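Alginate lyase (Paenibacillus sp. FPU-7, PDB 6KFN) probably cleaves the polysaccharide alginate by beta-elimination, as an alginate lyase built on a right-handed parallel beta-helix. Local coordinates at residues I96-A101 and E117-R122; Q105-E110 and I129-H134; Y112-E117 and Y136-I141; N168-V173 and E196-N201. All blocks are in the same frame, centred on the assembly; numbering follows the deposited sequence. Where two conformers were deposited one is given.

All four contacts join neighbouring turns of one right-handed parallel beta-helix. Contact 1 lies on the sheet of strands 94-99 and 119-122. Contact 2 pairs strands 105-107 and 129-131 on another side. Contact 3 joins strand 110-114 to the loop after 134-136; contact 4 uses strands 169-171 and 199-201. Along the chain, contacts 1, 2 and 3 interleave, because two turns supply all three; contact 4 follows. The centres of contacts 1 and 2 are about 13 Å apart; Met106 packs on Phe121 between them. Contacts 2 and 4, about 9 Å between centres, are joined where strand 129-131 pairs with strand 169-171. Contacts 1 and 3 share Glu117. Together they tie successive coils round and along the helix.

Contact 1: residues I96-A101 and E117-R122; sequences IMLDHA and EGVHFR
Glu117 braces His120 within its own segment: OE2 accepts from His120 ND1 at 2.7 Å, in the plane of the imidazole and on the anti lone pair. Across the contact, Glu117 OE2 touches Met97 CE. Glu117 OE1 pairs with Lys94. A water donates to both Glu117 O and Ile96 O and bridges the segments where the strands begin. Gly118 O takes the N-H of Ile96. Val119 turns inward, and its CG1 lies 4.1 Å from Leu98 CD1. The two strands run parallel, in register from Ile96 beside Val119 to Asp99 beside Arg122. This is the ladder between successive turns of a right-handed parallel beta-helix: Ile96, Leu98, Val119 and Phe121 face the core, while Met97, Asp99, His120 and Arg122 line the other face. His120 N donates to Ile96 O, and His120 O receives Leu98 N almost along the C=O axis. The imidazole lies alongside Met97, whose SD is 3.6 Å from His120 CB. His120 NE2 donates to Gly152 O. Phe121 CD1 meets Leu98 CD1 at 4.0 Å. Arg122 starts with CG anti to its backbone N (chi1 -163°) and bends at chi3. It forms a salt bridge of two hydrogen bonds: NE to Asp99 OD1 at 2.8 Å and NH2 to Asp99 OD2 at 2.9 Å. Both oxygens use syn lone pairs, and the two flat groups are 20° from coplanar. Met97 SD sits 3.7 Å above the guanidinium plane, over its centre. An alanine in place of Arg122 would remove the two-nitrogen grip on Asp99 and would probably leave that carboxylate less firmly oriented. Asp99 OD2 also bonds Tyr76 OH.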
loop_
_atom_site.group_PDB
_atom_site.type_symbol
_atom_site.label_atom_id
_atom_site.label_comp_id
_atom_site.label_asym_id
_atom_site.label_seq_id
_atom_site.Cartn_x
_atom_site.Cartn_y
_atom_site.Cartn_z
ATOM N N ILE A 96 -7.298 -3.072 -3.329
ATOM C CA ILE A 96 -8.136 -2.517 -2.274
ATOM C C ILE A 96 -8.069 -1.002 -2.381
ATOM O O ILE A 96 -6.989 -0.417 -2.328
ATOM C CB ILE A 96 -7.719 -2.981 -0.875
ATOM C CG1 ILE A 96 -7.638 -4.476 -0.795
ATOM C CG2 ILE A 96 -8.704 -2.415 0.151
ATOM C CD1 ILE A 96 -7.175 -5.009 0.568
ATOM N N MET A 97 -9.223 -0.375 -2.529
ATOM C CA MET A 97 -9.360 1.072 -2.499
ATOM C C MET A 97 -10.092 1.433 -1.223
ATOM O O MET A 97 -11.158 0.878 -0.947
ATOM C CB MET A 97 -10.159 1.563 -3.716
ATOM C CG MET A 97 -10.404 3.076 -3.755
ATOM S SD MET A 97 -8.936 4.096 -3.992
ATOM C CE MET A 97 -8.548 3.678 -5.655
ATOM N N LEU A 98 -9.527 2.367 -0.445
ATOM C CA LEU A 98 -10.174 2.929 0.742
ATOM C C LEU A 98 -10.487 4.385 0.464
ATOM O O LEU A 98 -9.599 5.141 0.104
ATOM C CB LEU A 98 -9.252 2.813 1.955
ATOM C CG LEU A 98 -8.815 1.319 2.122
ATOM C CD1 LEU A 98 -7.487 0.955 1.501
ATOM C CD2 LEU A 98 -8.754 1.125 3.648
ATOM N N ASP A 99 -11.760 4.759 0.596
ATOM C CA ASP A 99 -12.207 6.148 0.510
ATOM C C ASP A 99 -12.832 6.518 1.850
ATOM O O ASP A 99 -13.784 5.869 2.293
ATOM C CB ASP A 99 -13.205 6.420 -0.597
ATOM C CG ASP A 99 -12.611 6.792 -1.927
ATOM O OD1 ASP A 99 -11.497 7.347 -1.958
ATOM O OD2 ASP A 99 -13.346 6.664 -2.951
ATOM N N HIS A 100 -12.298 7.575 2.475
ATOM C CA HIS A 100 -12.794 8.055 3.767
ATOM C C HIS A 100 -13.053 6.914 4.740
ATOM O O HIS A 100 -14.050 6.899 5.454
ATOM C CB HIS A 100 -13.960 9.036 3.644
ATOM C CG HIS A 100 -15.133 8.537 2.880
ATOM N ND1 HIS A 100 -16.034 7.621 3.381
ATOM C CD2 HIS A 100 -15.536 8.841 1.625
ATOM C CE1 HIS A 100 -16.946 7.392 2.457
ATOM N NE2 HIS A 100 -16.679 8.115 1.392
ATOM N N ALA A 101 -12.105 5.988 4.791
ATOM C CA ALA A 101 -12.172 4.803 5.644
ATOM C C ALA A 101 -11.058 4.894 6.676
ATOM O O ALA A 101 -9.926 5.222 6.336
ATOM C CB ALA A 101 -12.021 3.542 4.802
ATOM N N GLU A 117 -2.941 0.122 -9.209
ATOM C CA GLU A 117 -2.259 0.064 -7.918
ATOM C C GLU A 117 -2.879 -0.977 -6.985
ATOM O O GLU A 117 -4.087 -1.218 -6.959
ATOM C CB GLU A 117 -2.177 1.448 -7.264
ATOM C CG GLU A 117 -3.463 2.061 -6.713
ATOM C CD GLU A 117 -4.351 2.828 -7.694
ATOM O OE1 GLU A 117 -4.245 2.616 -8.923
ATOM O OE2 GLU A 117 -5.222 3.630 -7.235
ATOM N N GLY A 118 -2.025 -1.567 -6.153
ATOM C CA GLY A 118 -2.454 -2.629 -5.264
ATOM C C GLY A 118 -3.408 -2.167 -4.176
ATOM O O GLY A 118 -4.503 -2.722 -4.030
ATOM N N VAL A 119 -2.958 -1.210 -3.375
ATOM C CA VAL A 119 -3.715 -0.672 -2.244
ATOM C C VAL A 119 -3.649 0.838 -2.331
ATOM O O VAL A 119 -2.562 1.391 -2.514
ATOM C CB VAL A 119 -3.153 -1.164 -0.902
ATOM C CG1 VAL A 119 -3.880 -0.531 0.303
ATOM C CG2 VAL A 119 -3.240 -2.690 -0.831
ATOM N N HIS A 120 -4.776 1.516 -2.146
ATOM C CA HIS A 120 -4.808 2.970 -2.206
ATOM C C HIS A 120 -5.618 3.511 -1.035
ATOM O O HIS A 120 -6.799 3.203 -0.892
ATOM C CB HIS A 120 -5.407 3.414 -3.517
ATOM C CG HIS A 120 -5.247 4.873 -3.848
ATOM N ND1 HIS A 120 -5.226 5.282 -5.140
ATOM C CD2 HIS A 120 -5.037 5.993 -3.103
ATOM C CE1 HIS A 120 -5.089 6.598 -5.196
ATOM N NE2 HIS A 120 -5.014 7.054 -3.969
ATOM N N PHE A 121 -4.956 4.298 -0.172
ATOM C CA PHE A 121 -5.614 5.031 0.913
ATOM C C PHE A 121 -6.002 6.411 0.371
ATOM O O PHE A 121 -5.118 7.204 0.048
ATOM C CB PHE A 121 -4.677 5.219 2.099
ATOM C CG PHE A 121 -4.152 3.932 2.689
ATOM C CD1 PHE A 121 -4.892 3.246 3.603
ATOM C CD2 PHE A 121 -2.929 3.428 2.327
ATOM C CE1 PHE A 121 -4.432 2.071 4.164
ATOM C CE2 PHE A 121 -2.451 2.258 2.876
ATOM C CZ PHE A 121 -3.218 1.567 3.821
ATOM N N ARG A 122 -7.301 6.678 0.217
ATOM C CA ARG A 122 -7.740 7.881 -0.495
ATOM C C ARG A 122 -8.797 8.625 0.299
ATOM O O ARG A 122 -9.490 8.085 1.175
ATOM C CB ARG A 122 -8.253 7.468 -1.895
ATOM C CG ARG A 122 -8.372 8.608 -2.894
ATOM C CD ARG A 122 -8.715 8.145 -4.294
ATOM N NE ARG A 122 -10.082 7.635 -4.347
ATOM C CZ ARG A 122 -10.636 7.139 -5.443
ATOM N NH1 ARG A 122 -9.985 7.114 -6.592
ATOM N NH2 ARG A 122 -11.877 6.663 -5.394
HETATM O O HOH W 1 -5.907 0.401 -5.016
#

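Contact 2: residues Q105-E110 and I129-H134; sequences QMDGLE and IIRNSH
The inward side is tightly packed. Met106 CB lies 3.9 Å from Ile130 CG1, and the Met106 methyl, turned by the bend at chi3, comes near Ile129 O. Met106 N donates to Ile129 O at 2.8 Å, nearly straight, and Met106 O takes Arg131 N. At the corner, Ser133 OG is a relay: it donates to Arg131 O and accepts from Leu109 N at 3.0 Å. Arg131 O also takes Gly108 N.

The outward side is looser and polar, and its residues are partly or fully exposed. Arg131 has CG in the crowded position between N and the carbonyl carbon (chi1 65°). Its NH1 meets Asp107 OD2 at 3.0 Å from above the carboxylate plane, so this salt bridge is skewed. Its NH2 makes a longer bond to Gln105 OE1, 3.3 Å. Asn132 ND2 donates to Asp107 OD1, also from above the carboxylate plane. A leucine in place of Arg131 would lack the bonds to Asp107 and Gln105 and would probably leave these side chains less fixed.

Gln105 NE2 is hydrogen-bonded to Asn83 of the previous turn. Inside the beta-helix, Met106 packs on Leu98 and Phe121 of strands 94-99 and 119-122, and Ile130 meets Ile170 of strand 169-171.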
loop_
_atom_site.group_PDB
_atom_site.type_symbol
_atom_site.label_atom_id
_atom_site.label_comp_id
_atom_site.label_asym_id
_atom_site.label_seq_id
_atom_site.Cartn_x
_atom_site.Cartn_y
_atom_site.Cartn_z
ATOM N N GLN A 105 -7.921 -2.490 9.506
ATOM C CA GLN A 105 -6.754 -3.345 9.678
ATOM C C GLN A 105 -6.758 -4.430 8.611
ATOM O O GLN A 105 -7.646 -5.281 8.596
ATOM C CB GLN A 105 -6.762 -3.983 11.057
ATOM C CG GLN A 105 -6.744 -3.013 12.191
ATOM C CD GLN A 105 -6.550 -3.692 13.514
ATOM O OE1 GLN A 105 -5.478 -3.678 14.057
ATOM N NE2 GLN A 105 -7.533 -4.399 13.978
ATOM N N MET A 106 -5.778 -4.377 7.736
ATOM C CA MET A 106 -5.556 -5.373 6.690
ATOM C C MET A 106 -4.376 -6.250 7.131
ATOM O O MET A 106 -3.316 -5.713 7.450
ATOM C CB MET A 106 -5.239 -4.667 5.377
ATOM C CG MET A 106 -6.446 -3.997 4.776
ATOM S SD MET A 106 -6.088 -2.805 3.491
ATOM C CE MET A 106 -5.647 -1.402 4.544
ATOM N N ASP A 107 -4.565 -7.569 7.165
ATOM C CA ASP A 107 -3.555 -8.445 7.748
ATOM C C ASP A 107 -3.569 -9.774 6.999
ATOM O O ASP A 107 -4.628 -10.361 6.812
ATOM C CB ASP A 107 -3.891 -8.625 9.240
ATOM C CG ASP A 107 -2.807 -9.250 10.084
ATOM O OD1 ASP A 107 -1.848 -9.811 9.562
ATOM O OD2 ASP A 107 -2.903 -9.056 11.336
ATOM N N GLY A 108 -2.399 -10.251 6.571
ATOM C CA GLY A 108 -2.324 -11.569 5.971
ATOM C C GLY A 108 -2.877 -11.609 4.570
ATOM O O GLY A 108 -3.370 -12.662 4.141
ATOM N N LEU A 109 -2.807 -10.506 3.828
ATOM C CA LEU A 109 -3.357 -10.431 2.497
ATOM C C LEU A 109 -2.311 -10.755 1.437
ATOM O O LEU A 109 -1.115 -10.518 1.609
ATOM C CB LEU A 109 -3.935 -9.042 2.233
ATOM C CG LEU A 109 -4.918 -8.526 3.288
ATOM C CD1 LEU A 109 -5.572 -7.260 2.790
ATOM C CD2 LEU A 109 -5.978 -9.568 3.630
ATOM N N GLU A 110 -2.799 -11.258 0.316
ATOM C CA GLU A 110 -1.985 -11.490 -0.871
ATOM C C GLU A 110 -2.708 -10.818 -2.032
ATOM O O GLU A 110 -3.802 -11.258 -2.392
ATOM C CB GLU A 110 -1.792 -12.994 -1.085
ATOM C CG GLU A 110 -0.883 -13.337 -2.232
ATOM C CD GLU A 110 -0.734 -14.828 -2.515
ATOM O OE1 GLU A 110 -1.134 -15.647 -1.688
ATOM O OE2 GLU A 110 -0.223 -15.146 -3.605
ATOM N N ILE A 129 -3.999 0.330 8.916
ATOM C CA ILE A 129 -2.770 -0.456 8.858
ATOM C C ILE A 129 -2.931 -1.565 7.835
ATOM O O ILE A 129 -3.975 -2.198 7.766
ATOM C CB ILE A 129 -2.355 -1.001 10.234
ATOM C CG1 ILE A 129 -0.994 -1.717 10.171
ATOM C CG2 ILE A 129 -3.421 -1.848 10.865
ATOM C CD1 ILE A 129 -0.332 -1.859 11.500
ATOM N N ILE A 130 -1.877 -1.801 7.081
ATOM C CA ILE A 130 -1.697 -3.032 6.337
ATOM C C ILE A 130 -0.432 -3.691 6.853
ATOM O O ILE A 130 0.639 -3.077 6.883
ATOM C CB ILE A 130 -1.718 -2.843 4.809
ATOM C CG1 ILE A 130 -1.566 -4.204 4.124
ATOM C CG2 ILE A 130 -0.706 -1.828 4.307
ATOM C CD1 ILE A 130 -1.924 -4.214 2.656
ATOM N N ARG A 131 -0.568 -4.956 7.278
ATOM C CA ARG A 131 0.528 -5.673 7.874
ATOM C C ARG A 131 0.574 -7.099 7.347
ATOM O O ARG A 131 -0.438 -7.673 6.929
ATOM C CB ARG A 131 0.464 -5.641 9.388
ATOM C CG ARG A 131 -0.695 -6.344 9.994
ATOM C CD ARG A 131 -0.404 -6.678 11.448
ATOM N NE ARG A 131 -0.803 -5.596 12.304
ATOM C CZ ARG A 131 -2.046 -5.431 12.714
ATOM N NH1 ARG A 131 -2.979 -6.254 12.320
ATOM N NH2 ARG A 131 -2.348 -4.420 13.486
ATOM N N ASN A 132 1.763 -7.682 7.393
ATOM C CA ASN A 132 1.930 -9.124 7.177
ATOM C C ASN A 132 1.256 -9.559 5.869
ATOM O O ASN A 132 0.505 -10.525 5.826
ATOM C CB ASN A 132 1.366 -9.931 8.347
ATOM C CG ASN A 132 1.938 -9.519 9.661
ATOM O OD1 ASN A 132 3.115 -9.163 9.745
ATOM N ND2 ASN A 132 1.117 -9.559 10.712
ATOM N N SER A 133 1.537 -8.816 4.797
ATOM C CA SER A 133 0.878 -9.002 3.519
ATOM C C SER A 133 1.920 -8.973 2.406
ATOM O O SER A 133 3.020 -8.489 2.601
ATOM C CB SER A 133 -0.174 -7.889 3.289
ATOM O OG SER A 133 -1.243 -7.988 4.237
ATOM N N HIS A 134 1.529 -9.465 1.227
ATOM C CA HIS A 134 2.390 -9.488 0.043
ATOM C C HIS A 134 1.617 -8.899 -1.112
ATOM O O HIS A 134 0.528 -9.389 -1.441
ATOM C CB HIS A 134 2.817 -10.921 -0.270
ATOM C CG HIS A 134 3.808 -11.044 -1.404
ATOM N ND1 HIS A 134 4.046 -12.250 -2.017
ATOM C CD2 HIS A 134 4.606 -10.149 -2.016
ATOM C CE1 HIS A 134 4.973 -12.081 -2.947
ATOM N NE2 HIS A 134 5.323 -10.810 -2.976
#

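Contact 3: residues Y112-E117 and Y136-I141; sequences YDIGDE and YNTGLI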
loop_
_atom_site.group_PDB
_atom_site.type_symbol
_atom_site.label_atom_id
_atom_site.label_comp_id
_atom_site.label_asym_id
_atom_site.label_seq_id
_atom_site.Cartn_x
_atom_site.Cartn_y
_atom_site.Cartn_z
ATOM N N TYR A 112 -2.506 -9.290 -5.923
ATOM C CA TYR A 112 -1.675 -9.547 -7.093
ATOM C C TYR A 112 -2.509 -9.548 -8.355
ATOM O O TYR A 112 -3.722 -9.775 -8.348
ATOM C CB TYR A 112 -0.954 -10.925 -6.950
ATOM C CG TYR A 112 -1.927 -12.083 -6.791
ATOM C CD1 TYR A 112 -2.469 -12.374 -5.541
ATOM C CD2 TYR A 112 -2.378 -12.833 -7.864
ATOM C CE1 TYR A 112 -3.394 -13.349 -5.345
ATOM C CE2 TYR A 112 -3.359 -13.864 -7.666
ATOM C CZ TYR A 112 -3.850 -14.082 -6.382
ATOM O OH TYR A 112 -4.805 -15.050 -6.064
ATOM N N ASP A 113 -1.803 -9.343 -9.471
ATOM C CA ASP A 113 -2.392 -9.323 -10.810
ATOM C C ASP A 113 -3.477 -8.242 -10.897
ATOM O O ASP A 113 -4.659 -8.471 -11.143
ATOM C CB ASP A 113 -2.877 -10.685 -11.287
ATOM C CG ASP A 113 -1.756 -11.685 -11.478
ATOM O OD1 ASP A 113 -0.593 -11.304 -11.650
ATOM O OD2 ASP A 113 -2.100 -12.903 -11.445
ATOM N N ILE A 114 -3.001 -7.006 -10.694
ATOM C CA ILE A 114 -3.805 -5.799 -10.585
ATOM C C ILE A 114 -3.446 -4.873 -11.748
ATOM O O ILE A 114 -2.269 -4.703 -12.086
ATOM C CB ILE A 114 -3.526 -5.102 -9.224
ATOM C CG1 ILE A 114 -3.824 -6.036 -8.043
ATOM C CG2 ILE A 114 -4.295 -3.819 -9.106
ATOM C CD1 ILE A 114 -5.240 -6.557 -7.966
ATOM N N GLY A 115 -4.461 -4.258 -12.355
ATOM C CA GLY A 115 -4.208 -3.404 -13.512
ATOM C C GLY A 115 -3.388 -2.152 -13.201
ATOM O O GLY A 115 -2.458 -1.809 -13.944
ATOM N N ASP A 116 -3.762 -1.439 -12.134
ATOM C CA ASP A 116 -3.087 -0.249 -11.646
ATOM C C ASP A 116 -2.504 -0.581 -10.269
ATOM O O ASP A 116 -1.669 -1.486 -10.179
ATOM C CB ASP A 116 -4.042 0.960 -11.651
ATOM C CG ASP A 116 -4.445 1.432 -13.045
ATOM O OD1 ASP A 116 -3.934 0.982 -14.079
ATOM O OD2 ASP A 116 -5.325 2.353 -13.046
ATOM N N GLU A 117 -2.941 0.122 -9.209
ATOM C CA GLU A 117 -2.259 0.064 -7.918
ATOM C C GLU A 117 -2.879 -0.977 -6.985
ATOM O O GLU A 117 -4.087 -1.218 -6.959
ATOM C CB GLU A 117 -2.177 1.448 -7.264
ATOM C CG GLU A 117 -3.463 2.061 -6.713
ATOM C CD GLU A 117 -4.351 2.828 -7.694
ATOM O OE1 GLU A 117 -4.245 2.616 -8.923
ATOM O OE2 GLU A 117 -5.222 3.630 -7.235
ATOM N N TYR A 136 2.155 -7.951 -5.193
ATOM C CA TYR A 136 3.044 -8.199 -6.320
ATOM C C TYR A 136 2.230 -8.125 -7.602
ATOM O O TYR A 136 1.001 -8.154 -7.583
ATOM C CB TYR A 136 3.808 -9.541 -6.137
ATOM C CG TYR A 136 2.957 -10.782 -6.068
ATOM C CD1 TYR A 136 2.367 -11.184 -4.872
ATOM C CD2 TYR A 136 2.799 -11.598 -7.174
ATOM C CE1 TYR A 136 1.622 -12.353 -4.796
ATOM C CE2 TYR A 136 2.061 -12.761 -7.111
ATOM C CZ TYR A 136 1.475 -13.154 -5.929
ATOM O OH TYR A 136 0.758 -14.319 -5.889
ATOM N N ASN A 137 2.919 -8.018 -8.745
ATOM C CA ASN A 137 2.253 -8.048 -10.054
ATOM C C ASN A 137 1.139 -6.997 -10.148
ATOM O O ASN A 137 -0.043 -7.307 -10.312
ATOM C CB ASN A 137 1.708 -9.442 -10.383
ATOM C CG ASN A 137 2.779 -10.410 -10.649
ATOM O OD1 ASN A 137 3.953 -10.109 -10.614
ATOM N ND2 ASN A 137 2.363 -11.671 -10.844
ATOM N N THR A 138 1.566 -5.734 -10.085
ATOM C CA THR A 138 0.683 -4.571 -10.253
ATOM C C THR A 138 1.085 -3.811 -11.500
ATOM O O THR A 138 2.163 -4.023 -12.059
ATOM C CB THR A 138 0.751 -3.649 -9.033
ATOM O OG1 THR A 138 2.097 -3.215 -8.873
ATOM C CG2 THR A 138 0.326 -4.347 -7.747
ATOM N N GLY A 139 0.237 -2.890 -11.954
ATOM C CA GLY A 139 0.529 -2.161 -13.161
ATOM C C GLY A 139 0.431 -2.971 -14.425
ATOM O O GLY A 139 1.056 -2.602 -15.440
ATOM N N LEU A 140 -0.409 -4.015 -14.438
ATOM C CA LEU A 140 -0.588 -4.841 -15.632
ATOM C C LEU A 140 -1.287 -4.096 -16.760
ATOM O O LEU A 140 -1.142 -4.491 -17.929
ATOM C CB LEU A 140 -1.322 -6.128 -15.293
ATOM C CG LEU A 140 -0.640 -7.054 -14.282
ATOM C CD1 LEU A 140 -1.444 -8.339 -14.283
ATOM C CD2 LEU A 140 0.824 -7.267 -14.612
ATOM N N ILE A 141 -2.044 -3.058 -16.450
ATOM C CA ILE A 141 -2.753 -2.257 -17.436
ATOM C C ILE A 141 -2.046 -0.937 -17.673
ATOM O O ILE A 141 -1.853 -0.519 -18.808
ATOM C CB ILE A 141 -4.226 -2.072 -17.005
ATOM C CG1 ILE A 141 -4.970 -3.425 -17.045
ATOM C CG2 ILE A 141 -4.903 -0.964 -17.882
ATOM C CD1 ILE A 141 -5.267 -3.919 -18.393
#
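Tyr112 and Tyr136 repeat one conformation on adjacent turns. Each has CG in the crowded position between the backbone N and the carbonyl carbon, with chi1 59° and 62°. The rings therefore lie side by side and point the same way. Their planes are 12° apart, but the rings are slid so far that they barely overlap. What fills the face of Tyr136 is Tyr112 CB, a CH-pi contact 3.5 Å from the ring centroid. In turn, Tyr136 OH sits over the rim of the Tyr112 face, 3.6 Å from Tyr112 CG. That hydroxyl is also hydrogen-bonded to Glu110 OE2.

Asp113 and Asn137 form a second matched pair. Both hold CG anti to the carbonyl carbon, beside the backbone N, and both backbones have positive phi. Asn137 ND2 donates to Asp113 OD1 at 3.1 Å on the syn lone pair, with amide and carboxylate almost coplanar. Asn137 O receives Ile114 N at 3.0 Å, and Asp113 N more weakly.

Beyond the corner 136-141 curls round 112-117. Leu140 CD1 lies 3.7 Å from Asp113 CA, with its CB and CG along Ile114 O. Leu140 N bonds Ile114 O, Ile141 N bonds Gly115 O at 2.8 Å, and Gly139 N bonds Asp116 O. Ile141 CG1 is 3.6 Å from Gly115 CA, and a side chain at Gly115 would probably be too tight against it. Thr138 turns OG1 to Gly146 O, while Asp116 OD2 pairs with Lys94. Like residues aligned at equivalent places on consecutive coils, here a tyrosine pair and an Asp-Asn pair at a turn, are characteristic of the parallel beta-helix.

Contact 4: residues N168-V173 and E196-N201; sequences NVISGV and ENSVFN
Ile170 O receives Glu196 N at 2.9 Å, almost along the C=O axis. The next link runs the opposite way: Gly172 N donates to Glu196 O at 3.0 Å. Between them Ser171 and Glu196 stand side by side as a parallel bridge. Ser171 holds OG anti to its backbone N (chi1 -179°), which brings the hydroxyl to the Glu196 carboxylate. It donates to Glu196 OE2 at 2.7 Å, on the anti lone pair. The same Ser171 oxygen accepts from a water, and that water accepts from Asn197 ND2 at 3.0 Å. The Glu196 chain leaves through the crowded first torsion (chi1 63°) and then runs extended. Its second oxygen, OE1, forms a salt bridge with Arg225 of the following turn. Both carboxylate oxygens are thus engaged, which would probably help to keep the group ionised.

Ser198 handles the corner. Its OG is anti to the carbonyl carbon, beside its own N (chi1 -66°), and turns back to donate to Glu196 O at 2.9 Å. The donor stands above that carbonyl plane. Glu196 O therefore takes two donors, Gly172 N and this hydroxyl. Ser198 OG in turn accepts Val173 N at 3.1 Å, so a side chain stands in where a backbone acceptor would continue the ladder. Backbone pairing then resumes, with Val199 N giving to Val173 O at 2.9 Å. Gly172 and Asn197 both have positive phi, and they carry the two segments through the bend together. The serine bridge is a local detail; parallel strands that turn in step on successive coils mark the right-handed beta-helix.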
loop_
_atom_site.group_PDB
_atom_site.type_symbol
_atom_site.label_atom_id
_atom_site.label_comp_id
_atom_site.label_asym_id
_atom_site.label_seq_id
_atom_site.Cartn_x
_atom_site.Cartn_y
_atom_site.Cartn_z
ATOM N N ASN A 168 -1.334 6.440 8.298
ATOM C CA ASN A 168 -1.454 5.069 7.840
ATOM C C ASN A 168 -0.126 4.353 8.000
ATOM O O ASN A 168 0.942 4.927 7.830
ATOM C CB ASN A 168 -1.933 5.039 6.384
ATOM C CG ASN A 168 -3.325 5.605 6.264
ATOM O OD1 ASN A 168 -4.255 5.093 6.901
ATOM N ND2 ASN A 168 -3.503 6.640 5.446
ATOM N N VAL A 169 -0.224 3.068 8.368
ATOM C CA VAL A 169 0.914 2.240 8.710
ATOM C C VAL A 169 1.013 1.063 7.757
ATOM O O VAL A 169 0.026 0.361 7.521
ATOM C CB VAL A 169 0.826 1.766 10.166
ATOM C CG1 VAL A 169 1.978 0.846 10.525
ATOM C CG2 VAL A 169 0.760 2.968 11.131
ATOM N N ILE A 170 2.224 0.826 7.266
ATOM C CA ILE A 170 2.583 -0.279 6.410
ATOM C C ILE A 170 3.662 -1.043 7.170
ATOM O O ILE A 170 4.743 -0.494 7.394
ATOM C CB ILE A 170 3.107 0.233 5.057
ATOM C CG1 ILE A 170 2.005 1.036 4.306
ATOM C CG2 ILE A 170 3.671 -0.911 4.222
ATOM C CD1 ILE A 170 2.473 2.053 3.388
ATOM N N SER A 171 3.352 -2.258 7.656
ATOM C CA SER A 171 4.205 -2.935 8.628
ATOM C C SER A 171 4.391 -4.391 8.274
ATOM O O SER A 171 3.427 -5.144 8.198
ATOM C CB SER A 171 3.590 -2.813 10.022
ATOM O OG SER A 171 4.380 -3.417 10.976
ATOM N N GLY A 172 5.633 -4.823 8.053
ATOM C CA GLY A 172 5.855 -6.227 7.773
ATOM C C GLY A 172 5.257 -6.679 6.458
ATOM O O GLY A 172 4.712 -7.788 6.367
ATOM N N VAL A 173 5.323 -5.839 5.437
ATOM C CA VAL A 173 4.786 -6.150 4.117
ATOM C C VAL A 173 5.921 -6.484 3.166
ATOM O O VAL A 173 6.980 -5.883 3.215
ATOM C CB VAL A 173 3.898 -4.972 3.607
ATOM C CG1 VAL A 173 3.286 -5.161 2.214
ATOM C CG2 VAL A 173 2.746 -4.727 4.605
ATOM N N GLU A 196 7.445 0.273 7.886
ATOM C CA GLU A 196 8.375 -0.378 8.810
ATOM C C GLU A 196 8.448 -1.858 8.531
ATOM O O GLU A 196 7.465 -2.504 8.130
ATOM C CB GLU A 196 7.976 -0.160 10.291
ATOM C CG GLU A 196 6.621 -0.785 10.628
ATOM C CD GLU A 196 6.229 -0.659 12.090
ATOM O OE1 GLU A 196 6.825 0.203 12.783
ATOM O OE2 GLU A 196 5.291 -1.385 12.512
ATOM N N ASN A 197 9.621 -2.433 8.799
ATOM C CA ASN A 197 9.805 -3.882 8.853
ATOM C C ASN A 197 9.406 -4.589 7.558
ATOM O O ASN A 197 8.984 -5.754 7.601
ATOM C CB ASN A 197 9.064 -4.495 10.046
ATOM C CG ASN A 197 9.392 -3.812 11.342
ATOM O OD1 ASN A 197 10.482 -3.409 11.574
ATOM N ND2 ASN A 197 8.401 -3.718 12.219
ATOM N N SER A 198 9.536 -3.908 6.436
ATOM C CA SER A 198 9.043 -4.388 5.163
ATOM C C SER A 198 10.216 -4.766 4.244
ATOM O O SER A 198 11.367 -4.443 4.514
ATOM C CB SER A 198 8.107 -3.353 4.542
ATOM O OG SER A 198 6.921 -3.228 5.349
ATOM N N VAL A 199 9.880 -5.483 3.165
ATOM C CA VAL A 199 10.872 -6.000 2.236
ATOM C C VAL A 199 10.431 -5.645 0.827
ATOM O O VAL A 199 9.303 -5.959 0.426
ATOM C CB VAL A 199 11.075 -7.517 2.372
ATOM C CG1 VAL A 199 12.145 -7.996 1.367
ATOM C CG2 VAL A 199 11.469 -7.874 3.791
ATOM N N PHE A 200 11.332 -5.014 0.077
ATOM C CA PHE A 200 11.064 -4.526 -1.271
ATOM C C PHE A 200 11.877 -5.344 -2.270
ATOM O O PHE A 200 13.105 -5.277 -2.284
ATOM C CB PHE A 200 11.436 -3.051 -1.379
ATOM C CG PHE A 200 10.879 -2.207 -0.260
ATOM C CD1 PHE A 200 9.539 -2.310 0.130
ATOM C CD2 PHE A 200 11.702 -1.350 0.455
ATOM C CE1 PHE A 200 9.062 -1.575 1.215
ATOM C CE2 PHE A 200 11.218 -0.597 1.516
ATOM C CZ PHE A 200 9.901 -0.713 1.909
ATOM N N ASN A 201 11.182 -6.105 -3.118
ATOM C CA ASN A 201 11.808 -6.840 -4.220
ATOM C C ASN A 201 11.637 -5.981 -5.460
ATOM O O ASN A 201 10.561 -5.916 -6.056
ATOM C CB ASN A 201 11.159 -8.209 -4.388
ATOM C CG ASN A 201 11.762 -8.989 -5.540
ATOM O OD1 ASN A 201 12.429 -8.405 -6.407
ATOM N ND2 ASN A 201 11.513 -10.269 -5.567
HETATM O O HOH W 2 6.071 -5.521 11.484
#